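Local coordinates for protein F-93 (Sulfolobus virus 1, PDB 1TBX), which probably acts as a homodimeric winged-helix transcription factor that recognises a (pseudo-)palindromic DNA target sequence, at the interface of chains A and B. Residues are numbered along the deposited sequence; one frame, centred on the assembly and turned at random. Chains: chain A/B, Hypothetical 11.0 kDa protein.

The interface of chains A and B. Residues chain A 6, 87; chain B 14, 49-50, 55, 76, 80.
A:Phe6, in the N-terminal arm of one subunit, reaches into an apolar pocket of its partner's winged-helix fold and meets B:Phe76 and B:Phe55 there. Followed outward, its CB turns CG anti to the carbonyl carbon, which sends the ring away from the arm and into chain B. B:Phe76 CE2 stands over the centre of one face of this ring, and CG, CD1 and CD2 of A:Phe6 pack on that one atom about equally. Farther out, A:Phe6 CE2 lies 3.7 Å from the methyl CD2 of B:Leu50, with CD2 of B:Leu14 on helix 9-17 also near. CE1 meets CZ of B:Phe55 and comes to the edge of the B:Phe49 ring, in its plane. At the tip, A:Phe6 CZ points at a face of B:Phe55, toward its rim, 3.4 Å from B:Phe55 CE1. The tip edge of A:Phe6 thus meets the broad face of B:Phe55 at 82°. With B:Phe76 the roles reverse, its edge meeting the face of A:Phe6 at 77°. A phenylalanine suits this place because it offers both a face and an edge, whereas the CD2 methyls at the forked ends of B:Leu50 and B:Leu14 pack against its CE2 corner.

B:Phe76, on helix 71-90, has CG anti to its backbone N (chi1 -167°), which carries its ring edge between the two elements of chain A. B:Phe76 CZ packs 3.8 Å from CD1 of A:Tyr87 on helix 71-94, a tyrosine that makes this contact through its carbon part. A flat ring suits B:Phe76, since CD1 of B:Leu80, one helical turn along, can cover the centre of one face while the edge serves A:Phe6.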
# COMPACT_ATOMS: atom_id res chain seq x y z
N PHE A 6 0.14 0.37 5.23
CA PHE A 6 1.30 0.76 4.54
C PHE A 6 0.42 1.16 3.32
O PHE A 6 0.87 1.76 2.34
CB PHE A 6 1.98 -0.53 4.08
CG PHE A 6 3.08 -1.01 4.99
CD1 PHE A 6 2.80 -1.69 6.16
CD2 PHE A 6 4.42 -0.82 4.64
CE1 PHE A 6 3.83 -2.14 7.00
CE2 PHE A 6 5.43 -1.27 5.46
CZ PHE A 6 5.13 -1.94 6.65
N TYR A 87 1.36 -9.03 3.04
CA TYR A 87 1.28 -8.35 4.33
C TYR A 87 0.58 -9.17 5.40
O TYR A 87 1.19 -9.42 6.46
CB TYR A 87 0.54 -7.03 4.24
CG TYR A 87 0.61 -6.23 5.52
CD1 TYR A 87 1.81 -6.14 6.23
CD2 TYR A 87 -0.52 -5.58 6.04
CE1 TYR A 87 1.90 -5.42 7.40
CE2 TYR A 87 -0.43 -4.86 7.22
CZ TYR A 87 0.78 -4.78 7.89
OH TYR A 87 0.91 -4.04 9.05
N LEU B 14 9.99 1.44 1.99
CA LEU B 14 10.37 0.05 1.98
C LEU B 14 10.57 -0.50 0.55
O LEU B 14 11.58 -1.19 0.27
CB LEU B 14 9.32 -0.74 2.74
CG LEU B 14 9.73 -2.14 3.13
CD1 LEU B 14 10.83 -2.00 4.14
CD2 LEU B 14 8.55 -2.90 3.72
N PHE B 49 9.36 4.07 11.89
CA PHE B 49 8.38 2.99 11.89
C PHE B 49 8.90 1.65 11.33
O PHE B 49 8.72 0.61 11.97
CB PHE B 49 7.11 3.44 11.20
CG PHE B 49 6.15 2.34 10.95
CD1 PHE B 49 5.12 2.09 11.83
CD2 PHE B 49 6.28 1.53 9.80
CE1 PHE B 49 4.19 1.06 11.59
CE2 PHE B 49 5.36 0.50 9.54
CZ PHE B 49 4.31 0.26 10.45
N LEU B 50 9.55 1.67 10.16
CA LEU B 50 10.03 0.43 9.55
C LEU B 50 11.07 -0.25 10.43
O LEU B 50 11.11 -1.47 10.51
CB LEU B 50 10.61 0.67 8.14
CG LEU B 50 9.63 1.23 7.10
CD1 LEU B 50 10.35 1.77 5.89
CD2 LEU B 50 8.60 0.17 6.70
N PHE B 55 11.01 -4.28 9.77
CA PHE B 55 11.25 -4.47 8.34
C PHE B 55 12.62 -4.00 7.93
O PHE B 55 13.21 -4.59 7.06
CB PHE B 55 10.21 -3.72 7.50
CG PHE B 55 8.79 -4.05 7.86
CD1 PHE B 55 8.09 -3.26 8.78
CD2 PHE B 55 8.15 -5.14 7.28
CE1 PHE B 55 6.75 -3.57 9.11
CE2 PHE B 55 6.83 -5.45 7.61
CZ PHE B 55 6.13 -4.66 8.53
N PHE B 76 8.39 -8.56 1.91
CA PHE B 76 7.37 -7.61 1.74
C PHE B 76 7.72 -6.58 0.64
O PHE B 76 6.87 -6.26 -0.21
CB PHE B 76 7.08 -6.98 3.08
CG PHE B 76 5.82 -6.19 3.11
CD1 PHE B 76 4.78 -6.51 2.23
CD2 PHE B 76 5.65 -5.14 4.02
CE1 PHE B 76 3.61 -5.79 2.25
CE2 PHE B 76 4.49 -4.42 4.03
CZ PHE B 76 3.47 -4.74 3.14
N LEU B 80 5.47 -5.10 -2.60
CA LEU B 80 5.16 -3.70 -2.60
C LEU B 80 5.63 -3.04 -3.85
O LEU B 80 4.88 -2.36 -4.49
CB LEU B 80 5.79 -3.04 -1.40
CG LEU B 80 5.01 -3.10 -0.11
CD1 LEU B 80 5.83 -2.33 0.93
CD2 LEU B 80 3.63 -2.48 -0.25